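Local coordinates for protein deseasin MCP-01 (Pseudoalteromonas sp., PDB 3VV3) that probably acts as a collagenolytic serine protease of the subtilisin family, cutting peptide bonds in collagen, at residues W35-G40 with N320-L325. Numbering follows the deposited sequence.
Sequences WSISTG and NVNQAL
The flat amide of N322 meets I37 through its oxygen: N322 OD1 lies 4.1 Å from I37 CD1. The two side chains cross at about a right angle. This is a van der Waals contact; no hydrogen bond spans the two segments. The indole of W35 has the carbonyl oxygen of S38 at its edge, in the ring plane. H128 packs with the indole edge-to-face, and W35 NE1 donates to the carbonyl of V126.

The main contact is between I37 and L325, which lie alongside each other, pointing in opposite directions. I37 CD1 rests 3.8 Å from L325 CB. Returning the other way, L325 CD2 comes within 3.9 Å of I37 CB. The same methyl lies 4.1 Å from S38 N. I37 holds CG1 beside its backbone N (chi1 -60°) and its chain then runs on extended (chi2 170°), which carries CD1 out to the helix. I37 is exposed, whereas L325 is buried and also touches A34.

In this subtilisin-like fold, the contact joins the loop between helix 31-34 and strand 45-50 to the late helix 321-327. Both pack beside helix 269-284: S38 and V321 each touch L282. As in other subtilisins, that helix probably carries the catalytic serine near its start.

N320 is the N-cap of helix 321-327. Its OD1 accepts from Q323 N at 2.9 Å, with the donor 39° out of the carbonyl plane. N320 ND2 donates to D304 and to D30, a calcium ligand, which places N320 in the second shell of that site. In the loop, S38 OG accepts from G40 N at 3.1 Å, forming an ST turn, and is hydrogen-bonded to S285 OG.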
ATOM      1  N   TRP A  35      11.482 -26.964  -6.782  1.00  9.87           N
ATOM      2  CA  TRP A  35      10.633 -27.923  -6.084  1.00 11.49           C
ATOM      3  C   TRP A  35      10.983 -29.377  -6.391  1.00 11.60           C
ATOM      4  O   TRP A  35      10.525 -30.278  -5.703  1.00 11.61           O
ATOM      5  CB  TRP A  35       9.154 -27.652  -6.360  1.00 10.02           C
ATOM      6  CG  TRP A  35       8.684 -26.354  -5.767  1.00 10.38           C
ATOM      7  CD1 TRP A  35       9.215 -25.710  -4.681  1.00 11.69           C
ATOM      8  CD2 TRP A  35       7.587 -25.549  -6.214  1.00 10.00           C
ATOM      9  NE1 TRP A  35       8.517 -24.549  -4.433  1.00  7.83           N
ATOM     10  CE2 TRP A  35       7.514 -24.429  -5.359  1.00 10.23           C
ATOM     11  CE3 TRP A  35       6.664 -25.661  -7.264  1.00 11.16           C
ATOM     12  CZ2 TRP A  35       6.549 -23.438  -5.510  1.00  7.01           C
ATOM     13  CZ3 TRP A  35       5.708 -24.679  -7.413  1.00 11.50           C
ATOM     14  CH2 TRP A  35       5.659 -23.573  -6.539  1.00 10.60           C
ATOM     15  N   SER A  36      11.799 -29.606  -7.410  1.00 14.42           N
ATOM     16  CA  SER A  36      12.263 -30.965  -7.688  1.00 15.08           C
ATOM     17  C   SER A  36      13.286 -31.389  -6.635  1.00 19.65           C
ATOM     18  O   SER A  36      13.525 -32.579  -6.424  1.00 18.39           O
ATOM     19  CB  SER A  36      12.855 -31.064  -9.100  1.00 15.82           C
ATOM     20  OG  SER A  36      14.082 -30.362  -9.198  1.00 16.07           O
ATOM     21  N   ILE A  37      13.875 -30.401  -5.966  1.00 11.69           N
ATOM     22  CA  ILE A  37      14.854 -30.637  -4.912  1.00 12.56           C
ATOM     23  C   ILE A  37      14.181 -30.626  -3.542  1.00 15.88           C
ATOM     24  O   ILE A  37      14.398 -31.520  -2.728  1.00 13.09           O
ATOM     25  CB  ILE A  37      15.968 -29.572  -4.942  1.00 10.79           C
ATOM     26  CG1 ILE A  37      16.703 -29.597  -6.289  1.00 12.66           C
ATOM     27  CG2 ILE A  37      16.943 -29.753  -3.773  1.00 10.43           C
ATOM     28  CD1 ILE A  37      17.651 -28.420  -6.495  1.00 13.52           C
ATOM     29  N   SER A  38      13.364 -29.604  -3.293  1.00  9.74           N
ATOM     30  CA  SER A  38      12.648 -29.491  -2.031  1.00 10.28           C
ATOM     31  C   SER A  38      11.397 -28.644  -2.200  1.00  9.30           C
ATOM     32  O   SER A  38      11.412 -27.652  -2.933  1.00 10.32           O
ATOM     33  CB  SER A  38      13.538 -28.854  -0.963  1.00 11.84           C
ATOM     34  OG  SER A  38      12.876 -28.830   0.294  1.00  8.44           O
ATOM     35  N   THR A  39      10.326 -29.043  -1.522  1.00  8.32           N
ATOM     36  CA  THR A  39       9.128 -28.217  -1.414  1.00  9.79           C
ATOM     37  C   THR A  39       8.962 -27.678   0.008  1.00 12.07           C
ATOM     38  O   THR A  39       7.930 -27.105   0.349  1.00 10.40           O
ATOM     39  CB  THR A  39       7.850 -28.955  -1.870  1.00 14.86           C
ATOM     40  OG1 THR A  39       7.780 -30.251  -1.258  1.00 15.13           O
ATOM     41  CG2 THR A  39       7.849 -29.110  -3.386  1.00 12.80           C
ATOM     42  N   GLY A  40       9.990 -27.870   0.832  1.00  9.73           N
ATOM     43  CA  GLY A  40      10.048 -27.235   2.139  1.00  7.51           C
ATOM     44  C   GLY A  40       9.690 -28.157   3.286  1.00 13.88           C
ATOM     45  O   GLY A  40       9.199 -29.266   3.080  1.00 14.57           O
ATOM     46  N   ASN A 320      16.798 -16.344  -7.561  1.00  6.18           N
ATOM     47  CA  ASN A 320      16.538 -17.601  -8.238  1.00  7.24           C
ATOM     48  C   ASN A 320      16.657 -18.736  -7.236  1.00  5.29           C
ATOM     49  O   ASN A 320      17.757 -19.100  -6.828  1.00  6.33           O
ATOM     50  CB  ASN A 320      17.506 -17.820  -9.402  1.00  8.06           C
ATOM     51  CG  ASN A 320      17.113 -19.016 -10.243  1.00  8.21           C
ATOM     52  OD1 ASN A 320      16.908 -20.113  -9.721  1.00  6.70           O
ATOM     53  ND2 ASN A 320      16.963 -18.801 -11.548  1.00  9.06           N
ATOM     54  N   VAL A 321      15.514 -19.275  -6.824  1.00  7.11           N
ATOM     55  CA  VAL A 321      15.512 -20.214  -5.713  1.00  6.73           C
ATOM     56  C   VAL A 321      15.988 -21.593  -6.155  1.00  9.41           C
ATOM     57  O   VAL A 321      16.541 -22.350  -5.352  1.00  8.83           O
ATOM     58  CB  VAL A 321      14.155 -20.274  -4.975  1.00  9.40           C
ATOM     59  CG1 VAL A 321      13.053 -20.854  -5.866  1.00  8.48           C
ATOM     60  CG2 VAL A 321      14.300 -21.073  -3.655  1.00  7.46           C
ATOM     61  N   ASN A 322      15.812 -21.906  -7.438  1.00  7.26           N
ATOM     62  CA  ASN A 322      16.371 -23.153  -7.947  1.00  8.68           C
ATOM     63  C   ASN A 322      17.885 -23.143  -7.794  1.00 10.33           C
ATOM     64  O   ASN A 322      18.472 -24.078  -7.238  1.00 11.29           O
ATOM     65  CB  ASN A 322      15.984 -23.386  -9.411  1.00  8.27           C
ATOM     66  CG  ASN A 322      16.507 -24.718  -9.938  1.00 12.52           C
ATOM     67  OD1 ASN A 322      16.307 -25.763  -9.315  1.00 11.35           O
ATOM     68  ND2 ASN A 322      17.196 -24.678 -11.072  1.00 11.31           N
ATOM     69  N   GLN A 323      18.526 -22.089  -8.288  1.00  7.63           N
ATOM     70  CA  GLN A 323      19.980 -22.003  -8.188  1.00 10.30           C
ATOM     71  C   GLN A 323      20.439 -21.929  -6.730  1.00 11.73           C
ATOM     72  O   GLN A 323      21.509 -22.420  -6.382  1.00 12.28           O
ATOM     73  CB  GLN A 323      20.535 -20.821  -8.984  1.00 10.00           C
ATOM     74  CG  GLN A 323      22.049 -20.898  -9.200  1.00 11.11           C
ATOM     75  CD  GLN A 323      22.456 -22.076 -10.087  1.00 15.57           C
ATOM     76  OE1 GLN A 323      21.891 -22.279 -11.162  1.00 16.42           O
ATOM     77  NE2 GLN A 323      23.436 -22.857  -9.635  1.00 14.69           N
ATOM     78  N   ALA A 324      19.627 -21.315  -5.877  1.00  9.74           N
ATOM     79  CA  ALA A 324      19.971 -21.228  -4.468  1.00  7.57           C
ATOM     80  C   ALA A 324      20.049 -22.629  -3.863  1.00  7.57           C
ATOM     81  O   ALA A 324      20.987 -22.940  -3.130  1.00 12.37           O
ATOM     82  CB  ALA A 324      18.941 -20.384  -3.717  1.00  8.42           C
ATOM     83  N   LEU A 325      19.053 -23.461  -4.161  1.00  6.45           N
ATOM     84  CA  LEU A 325      19.020 -24.834  -3.649  1.00 13.43           C
ATOM     85  C   LEU A 325      20.186 -25.642  -4.198  1.00 13.00           C
ATOM     86  O   LEU A 325      20.811 -26.419  -3.474  1.00 12.03           O
ATOM     87  CB  LEU A 325      17.706 -25.531  -4.006  1.00  8.70           C
ATOM     88  CG  LEU A 325      16.533 -25.386  -3.036  1.00 18.00           C
ATOM     89  CD1 LEU A 325      16.340 -23.963  -2.563  1.00 24.11           C
ATOM     90  CD2 LEU A 325      15.253 -25.951  -3.621  1.00  8.77           C
TER